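PDB 7A9J: Cfl from Pectobacterium brasiliense, which is a coronafacic acid ligase of the ATP-dependent AMP-binding enzyme family, whose members typically activate carboxylic acids as acyl-adenylates. Local coordinates for residues L206-P219 against I243-S255. The protein carries 1 engineered substitution. Numbering follows the deposited sequence.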
ATOM      1  N   LEU A 206      14.695  -2.383  -8.110  1.00 28.08           N
ATOM      2  CA  LEU A 206      13.677  -3.391  -7.915  1.00 32.72           C
ATOM      3  C   LEU A 206      14.208  -4.573  -7.088  1.00 28.12           C
ATOM      4  O   LEU A 206      13.492  -5.082  -6.219  1.00 29.99           O
ATOM      5  CB  LEU A 206      13.197  -3.836  -9.297  1.00 31.00           C
ATOM      6  CG  LEU A 206      11.884  -4.546  -9.357  1.00 42.80           C
ATOM      7  CD1 LEU A 206      10.760  -3.658  -8.817  1.00 34.98           C
ATOM      8  CD2 LEU A 206      11.677  -4.878 -10.866  1.00 42.90           C
ATOM      9  N   ILE A 207      15.432  -5.029  -7.382  1.00 28.84           N
ATOM     10  CA  ILE A 207      16.080  -6.065  -6.562  1.00 28.68           C
ATOM     11  C   ILE A 207      16.033  -5.633  -5.083  1.00 29.87           C
ATOM     12  O   ILE A 207      15.608  -6.390  -4.202  1.00 27.23           O
ATOM     13  CB  ILE A 207      17.531  -6.266  -7.022  1.00 29.53           C
ATOM     14  CG1 ILE A 207      17.616  -6.919  -8.444  1.00 30.39           C
ATOM     15  CG2 ILE A 207      18.367  -7.086  -6.001  1.00 32.64           C
ATOM     16  CD1 ILE A 207      19.027  -6.852  -8.938  1.00 31.22           C
ATOM     17  N   ASP A 208      16.499  -4.413  -4.805  1.00 28.47           N
ATOM     18  CA  ASP A 208      16.607  -3.967  -3.414  1.00 30.46           C
ATOM     19  C   ASP A 208      15.222  -3.748  -2.797  1.00 29.00           C
ATOM     20  O   ASP A 208      15.005  -4.063  -1.621  1.00 26.41           O
ATOM     21  CB  ASP A 208      17.469  -2.693  -3.331  1.00 31.00           C
ATOM     22  CG  ASP A 208      18.945  -2.970  -3.756  1.00 34.87           C
ATOM     23  OD1 ASP A 208      19.390  -4.136  -3.593  1.00 39.95           O
ATOM     24  OD2 ASP A 208      19.653  -2.038  -4.207  1.00 39.79           O
ATOM     25  N   ALA A 209      14.251  -3.279  -3.598  1.00 26.99           N
ATOM     26  CA  ALA A 209      12.898  -3.111  -3.084  1.00 27.18           C
ATOM     27  C   ALA A 209      12.232  -4.457  -2.797  1.00 25.08           C
ATOM     28  O   ALA A 209      11.458  -4.593  -1.830  1.00 27.05           O
ATOM     29  CB  ALA A 209      12.064  -2.313  -4.078  1.00 28.07           C
ATOM     30  N   VAL A 210      12.454  -5.448  -3.674  1.00 25.38           N
ATOM     31  CA  VAL A 210      11.913  -6.771  -3.399  1.00 25.49           C
ATOM     32  C   VAL A 210      12.562  -7.357  -2.152  1.00 23.83           C
ATOM     33  O   VAL A 210      11.892  -8.016  -1.331  1.00 25.29           O
ATOM     34  CB  VAL A 210      12.131  -7.693  -4.632  1.00 24.14           C
ATOM     35  CG1 VAL A 210      11.816  -9.122  -4.247  1.00 27.47           C
ATOM     36  CG2 VAL A 210      11.139  -7.219  -5.764  1.00 27.37           C
ATOM     37  N   ASN A 211      13.875  -7.135  -1.999  1.00 24.56           N
ATOM     38  CA  ASN A 211      14.587  -7.623  -0.811  1.00 27.87           C
ATOM     39  C   ASN A 211      14.034  -6.984   0.481  1.00 26.94           C
ATOM     40  O   ASN A 211      13.880  -7.696   1.494  1.00 26.80           O
ATOM     41  CB  ASN A 211      16.084  -7.339  -0.911  1.00 29.27           C
ATOM     42  CG  ASN A 211      16.805  -8.289  -1.880  1.00 31.15           C
ATOM     43  OD1 ASN A 211      16.262  -9.307  -2.285  1.00 34.16           O
ATOM     44  ND2 ASN A 211      18.031  -7.938  -2.246  1.00 39.46           N
ATOM     45  N   LEU A 212      13.672  -5.702   0.436  1.00 28.19           N
ATOM     46  CA  LEU A 212      12.971  -5.096   1.579  1.00 27.38           C
ATOM     47  C   LEU A 212      11.633  -5.796   1.787  1.00 27.93           C
ATOM     48  O   LEU A 212      11.263  -6.149   2.917  1.00 27.00           O
ATOM     49  CB  LEU A 212      12.710  -3.605   1.360  1.00 25.88           C
ATOM     50  CG  LEU A 212      13.983  -2.750   1.429  1.00 29.08           C
ATOM     51  CD1 LEU A 212      13.730  -1.395   0.780  1.00 32.39           C
ATOM     52  CD2 LEU A 212      14.405  -2.569   2.948  1.00 29.85           C
ATOM     53  N   THR A 213      10.890  -6.001   0.701  1.00 25.19           N
ATOM     54  CA  THR A 213       9.547  -6.549   0.844  1.00 25.08           C
ATOM     55  C   THR A 213       9.579  -7.986   1.368  1.00 22.42           C
ATOM     56  O   THR A 213       8.694  -8.384   2.131  1.00 24.42           O
ATOM     57  CB  THR A 213       8.829  -6.488  -0.533  1.00 26.30           C
ATOM     58  OG1 THR A 213       8.915  -5.104  -0.981  1.00 26.30           O
ATOM     59  CG2 THR A 213       7.369  -6.884  -0.361  1.00 24.74           C
ATOM     60  N   LYS A 214      10.548  -8.783   0.908  1.00 25.15           N
ATOM     61  CA  LYS A 214      10.664 -10.175   1.366  1.00 26.78           C
ATOM     62  C   LYS A 214      10.664 -10.283   2.880  1.00 28.99           C
ATOM     63  O   LYS A 214      10.010 -11.185   3.418  1.00 27.05           O
ATOM     64  CB  LYS A 214      11.950 -10.836   0.848  1.00 27.10           C
ATOM     65  CG  LYS A 214      11.790 -11.288  -0.599  1.00 28.74           C
ATOM     66  CD  LYS A 214      13.187 -11.722  -1.176  1.00 40.59           C
ATOM     67  CE  LYS A 214      13.902 -12.793  -0.426  1.00 59.15           C
ATOM     68  NZ  LYS A 214      15.100 -13.233  -1.282  1.00 53.74           N
ATOM     69  N   VAL A 215      11.347  -9.341   3.577  1.00 25.47           N
ATOM     70  CA  VAL A 215      11.438  -9.329   5.062  1.00 26.63           C
ATOM     71  C   VAL A 215      10.068  -9.131   5.709  1.00 26.17           C
ATOM     72  O   VAL A 215       9.889  -9.456   6.885  1.00 29.49           O
ATOM     73  CB  VAL A 215      12.449  -8.197   5.545  1.00 27.21           C
ATOM     74  CG1 VAL A 215      12.594  -8.162   7.094  1.00 35.96           C
ATOM     75  CG2 VAL A 215      13.787  -8.467   4.903  1.00 39.10           C
ATOM     76  N   THR A 216       9.107  -8.560   4.984  1.00 24.54           N
ATOM     77  CA  THR A 216       7.786  -8.287   5.525  1.00 23.86           C
ATOM     78  C   THR A 216       6.765  -9.369   5.217  1.00 24.46           C
ATOM     79  O   THR A 216       5.623  -9.270   5.712  1.00 26.11           O
ATOM     80  CB  THR A 216       7.218  -6.945   5.013  1.00 27.56           C
ATOM     81  OG1 THR A 216       6.733  -7.085   3.686  1.00 26.01           O
ATOM     82  CG2 THR A 216       8.290  -5.804   5.086  1.00 26.03           C
ATOM     83  N   ILE A 217       7.161 -10.441   4.524  1.00 25.10           N
ATOM     84  CA  ILE A 217       6.175 -11.471   4.196  1.00 28.08           C
ATOM     85  C   ILE A 217       6.532 -12.715   4.994  1.00 30.37           C
ATOM     86  O   ILE A 217       7.421 -13.490   4.581  1.00 30.05           O
ATOM     87  CB  ILE A 217       6.158 -11.808   2.704  1.00 27.13           C
ATOM     88  CG1 ILE A 217       5.956 -10.550   1.861  1.00 26.18           C
ATOM     89  CG2 ILE A 217       5.027 -12.915   2.445  1.00 26.64           C
ATOM     90  CD1 ILE A 217       5.937 -10.836   0.366  1.00 30.85           C
ATOM     91  N   ASN A 218       5.802 -12.949   6.077  1.00 26.33           N
ATOM     92  CA  ASN A 218       6.185 -13.952   7.077  1.00 26.48           C
ATOM     93  C   ASN A 218       4.945 -14.742   7.468  1.00 26.54           C
ATOM     94  O   ASN A 218       4.451 -14.655   8.596  1.00 29.33           O
ATOM     95  CB  ASN A 218       6.861 -13.280   8.291  1.00 28.57           C
ATOM     96  CG  ASN A 218       8.055 -12.503   7.909  1.00 34.16           C
ATOM     97  OD1 ASN A 218       9.054 -13.076   7.475  1.00 31.51           O
ATOM     98  ND2 ASN A 218       8.009 -11.161   8.109  1.00 28.69           N
ATOM     99  N   PRO A 219       4.457 -15.609   6.564  1.00 30.67           N
ATOM    100  CA  PRO A 219       3.354 -16.501   6.938  1.00 30.35           C
ATOM    101  C   PRO A 219       3.797 -17.432   8.053  1.00 32.01           C
ATOM    102  O   PRO A 219       4.974 -17.777   8.174  1.00 36.93           O
ATOM    103  CB  PRO A 219       3.069 -17.310   5.642  1.00 30.40           C
ATOM    104  CG  PRO A 219       4.282 -17.097   4.749  1.00 36.08           C
ATOM    105  CD  PRO A 219       5.032 -15.886   5.230  1.00 34.63           C
ATOM    106  N   ILE A 243       3.016  -5.109  -6.656  1.00 26.19           N
ATOM    107  CA  ILE A 243       4.033  -5.650  -7.568  1.00 25.91           C
ATOM    108  C   ILE A 243       5.193  -6.224  -6.770  1.00 25.11           C
ATOM    109  O   ILE A 243       5.638  -7.367  -6.986  1.00 26.01           O
ATOM    110  CB  ILE A 243       4.516  -4.535  -8.513  1.00 27.26           C
ATOM    111  CG1 ILE A 243       3.367  -4.068  -9.362  1.00 26.25           C
ATOM    112  CG2 ILE A 243       5.791  -5.015  -9.282  1.00 27.25           C
ATOM    113  CD1 ILE A 243       3.669  -2.829 -10.251  1.00 25.84           C
ATOM    114  N   LEU A 244       5.664  -5.448  -5.772  1.00 23.08           N
ATOM    115  CA  LEU A 244       6.769  -5.894  -4.964  1.00 22.75           C
ATOM    116  C   LEU A 244       6.386  -7.105  -4.143  1.00 24.52           C
ATOM    117  O   LEU A 244       7.219  -8.006  -3.970  1.00 23.61           O
ATOM    118  CB  LEU A 244       7.224  -4.760  -4.048  1.00 22.62           C
ATOM    119  CG  LEU A 244       7.811  -3.536  -4.764  1.00 25.15           C
ATOM    120  CD1 LEU A 244       8.233  -2.483  -3.652  1.00 25.19           C
ATOM    121  CD2 LEU A 244       9.038  -3.865  -5.574  1.00 25.21           C
ATOM    122  N   ILE A 245       5.187  -7.101  -3.566  1.00 23.90           N
ATOM    123  CA  ILE A 245       4.734  -8.259  -2.787  1.00 20.20           C
ATOM    124  C   ILE A 245       4.715  -9.492  -3.666  1.00 22.35           C
ATOM    125  O   ILE A 245       5.154 -10.557  -3.247  1.00 23.18           O
ATOM    126  CB  ILE A 245       3.325  -8.039  -2.225  1.00 21.06           C
ATOM    127  CG1 ILE A 245       3.409  -7.038  -1.056  1.00 23.73           C
ATOM    128  CG2 ILE A 245       2.726  -9.344  -1.721  1.00 24.39           C
ATOM    129  CD1 ILE A 245       1.999  -6.489  -0.685  1.00 24.15           C
ATOM    130  N   THR A 246       4.223  -9.333  -4.881  1.00 22.01           N
ATOM    131  CA  THR A 246       4.102 -10.488  -5.782  1.00 23.81           C
ATOM    132  C   THR A 246       5.488 -11.039  -6.165  1.00 25.75           C
ATOM    133  O   THR A 246       5.723 -12.252  -6.116  1.00 25.15           O
ATOM    134  CB  THR A 246       3.277 -10.055  -6.998  1.00 24.08           C
ATOM    135  OG1 THR A 246       1.987  -9.630  -6.562  1.00 26.74           O
ATOM    136  CG2 THR A 246       3.132 -11.287  -8.048  1.00 26.97           C
ATOM    137  N   PHE A 247       6.426 -10.175  -6.566  1.00 22.66           N
ATOM    138  CA  PHE A 247       7.763 -10.632  -6.866  1.00 25.69           C
ATOM    139  C   PHE A 247       8.387 -11.300  -5.645  1.00 26.10           C
ATOM    140  O   PHE A 247       9.027 -12.353  -5.754  1.00 25.50           O
ATOM    141  CB  PHE A 247       8.707  -9.496  -7.299  1.00 26.23           C
ATOM    142  CG  PHE A 247       8.339  -8.831  -8.600  1.00 26.25           C
ATOM    143  CD1 PHE A 247       7.794  -9.567  -9.692  1.00 25.84           C
ATOM    144  CD2 PHE A 247       8.677  -7.522  -8.804  1.00 26.51           C
ATOM    145  CE1 PHE A 247       7.509  -8.902 -10.882  1.00 31.00           C
ATOM    146  CE2 PHE A 247       8.376  -6.865  -9.992  1.00 27.90           C
ATOM    147  CZ  PHE A 247       7.843  -7.558 -11.058  1.00 27.58           C
ATOM    148  N   ALA A 248       8.215 -10.680  -4.474  1.00 27.70           N
ATOM    149  CA  ALA A 248       8.877 -11.206  -3.286  1.00 22.72           C
ATOM    150  C   ALA A 248       8.298 -12.547  -2.885  1.00 25.32           C
ATOM    151  O   ALA A 248       9.064 -13.448  -2.525  1.00 26.22           O
ATOM    152  CB  ALA A 248       8.728 -10.193  -2.104  1.00 23.57           C
ATOM    153  N   ALA A 249       6.966 -12.701  -2.961  1.00 24.60           N
ATOM    154  CA  ALA A 249       6.344 -13.969  -2.597  1.00 23.50           C
ATOM    155  C   ALA A 249       6.809 -15.091  -3.529  1.00 25.73           C
ATOM    156  O   ALA A 249       7.188 -16.160  -3.082  1.00 27.33           O
ATOM    157  CB  ALA A 249       4.811 -13.908  -2.698  1.00 24.87           C
ATOM    158  N   LEU A 250       6.778 -14.834  -4.837  1.00 25.88           N
ATOM    159  CA  LEU A 250       7.214 -15.845  -5.804  1.00 25.96           C
ATOM    160  C   LEU A 250       8.673 -16.201  -5.599  1.00 29.47           C
ATOM    161  O   LEU A 250       9.016 -17.382  -5.608  1.00 29.05           O
ATOM    162  CB  LEU A 250       6.954 -15.354  -7.233  1.00 24.67           C
ATOM    163  CG  LEU A 250       5.468 -15.164  -7.555  1.00 26.04           C
ATOM    164  CD1 LEU A 250       5.307 -14.473  -8.947  1.00 28.57           C
ATOM    165  CD2 LEU A 250       4.763 -16.528  -7.576  1.00 27.08           C
ATOM    166  N   GLN A 251       9.531 -15.214  -5.332  1.00 27.39           N
ATOM    167  CA  GLN A 251      10.942 -15.496  -5.046  1.00 29.00           C
ATOM    168  C   GLN A 251      11.157 -16.279  -3.759  1.00 32.14           C
ATOM    169  O   GLN A 251      12.091 -17.079  -3.678  1.00 36.87           O
ATOM    170  CB  GLN A 251      11.752 -14.222  -4.951  1.00 33.04           C
ATOM    171  CG  GLN A 251      11.972 -13.654  -6.278  1.00 30.73           C
ATOM    172  CD  GLN A 251      12.815 -12.344  -6.155  1.00 33.25           C
ATOM    173  OE1 GLN A 251      13.727 -12.216  -5.295  1.00 37.88           O
ATOM    174  NE2 GLN A 251      12.485 -11.410  -6.970  1.00 29.05           N
ATOM    175  N   LYS A 252      10.257 -16.168  -2.807  1.00 29.33           N
ATOM    176  CA  LYS A 252      10.316 -17.051  -1.633  1.00 29.95           C
ATOM    177  C   LYS A 252       9.648 -18.405  -1.876  1.00 31.88           C
ATOM    178  O   LYS A 252       9.632 -19.253  -0.966  1.00 32.98           O
ATOM    179  CB  LYS A 252       9.644 -16.312  -0.458  1.00 27.34           C
ATOM    180  CG  LYS A 252      10.461 -15.089  -0.024  1.00 32.64           C
ATOM    181  CD  LYS A 252       9.903 -14.322   1.259  1.00 34.23           C
ATOM    182  CE  LYS A 252      10.241 -15.113   2.471  1.00 43.42           C
ATOM    183  NZ  LYS A 252       9.902 -14.321   3.591  1.00 39.33           N
ATOM    184  N   GLY A 253       9.107 -18.630  -3.067  1.00 30.25           N
ATOM    185  CA  GLY A 253       8.458 -19.890  -3.415  1.00 33.79           C
ATOM    186  C   GLY A 253       7.028 -20.033  -2.944  1.00 33.27           C
ATOM    187  O   GLY A 253       6.474 -21.145  -3.025  1.00 32.80           O
ATOM    188  N   TYR A 254       6.401 -18.946  -2.495  1.00 28.83           N
ATOM    189  CA  TYR A 254       4.998 -18.976  -2.119  1.00 28.22           C
ATOM    190  C   TYR A 254       4.121 -18.832  -3.345  1.00 30.50           C
ATOM    191  O   TYR A 254       4.558 -18.304  -4.373  1.00 36.45           O
ATOM    192  CB  TYR A 254       4.707 -17.804  -1.174  1.00 27.52           C
ATOM    193  CG  TYR A 254       5.566 -17.730   0.076  1.00 31.69           C
ATOM    194  CD1 TYR A 254       6.130 -18.874   0.612  1.00 33.69           C
ATOM    195  CD2 TYR A 254       5.753 -16.483   0.735  1.00 29.82           C
ATOM    196  CE1 TYR A 254       6.911 -18.806   1.774  1.00 39.47           C
ATOM    197  CE2 TYR A 254       6.553 -16.390   1.888  1.00 34.63           C
ATOM    198  CZ  TYR A 254       7.090 -17.570   2.404  1.00 42.00           C
ATOM    199  OH  TYR A 254       7.869 -17.537   3.541  1.00 40.86           O
ATOM    200  N   SER A 255       2.874 -19.316  -3.257  1.00 27.76           N
ATOM    201  CA  SER A 255       1.947 -18.990  -4.325  1.00 28.79           C
ATOM    202  C   SER A 255       1.318 -17.645  -4.024  1.00 31.10           C
ATOM    203  O   SER A 255       1.318 -17.174  -2.886  1.00 31.65           O
ATOM    204  CB  SER A 255       0.847 -20.038  -4.513  1.00 34.75           C
ATOM    205  OG  SER A 255       0.058 -20.127  -3.343  1.00 36.77           O
TER
HETATM  206  O   HOH W   1      15.514  -9.801  -4.971  1.00 36.51           O
HETATM  207  O   HOH W   2      15.248 -14.199  -3.709  1.00 49.62           O
HETATM  208  O   HOH W   3      14.180 -16.015  -1.562  1.00 57.86           O
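Helices 206-214 and 243-251 cross at -74° with their axes 8.5 Å apart, and the backbones come nearest where Lys214 faces Ala248, whose small CB lies 3.6 Å from Lys214 CG. Two knobs interlock here. Val210 fits among Leu244, Phe247, Ala248 and Gln251: CG2, beside its own backbone N, meets the edge of the Phe247 ring, while CG1, anti to that N (chi1 169°), lies 3.6 Å from Gln251 NE2. In return Leu244 enters the hole formed by Leu206, Ala209, Val210 and Thr213, its CD2 3.7 Å from Ala209 CB. Thr213 OG1, 3.5 Å from Leu244 CB, spends its proton within its own helix, on Ala209 O. Beyond the helix, Ile217 sends CD1 over Ala248 CB and Ile245 O, and its CG2 reaches the edge of the Tyr254 ring, which Pro219 also touches. Lys252 NZ reaches across to both ends of the Lys214-Ile217 type I turn, donating to Ile217 O at 2.8 Å and to Lys214 O at 3.1 Å; the latter carbonyl takes Ile217 N from its opposite face. Two waters bridge Lys214 NZ to Gln251, one to OE1 and one to the backbone O. Leu244 also touches the bound indene carboxylic acid, so this knob is also part of the ligand pocket. Helices 24-34 and 83-95 pack on Leu206 and Phe247, whereas Ile231 of strand 230-233 lies against Ile217, Ile245 and Tyr254.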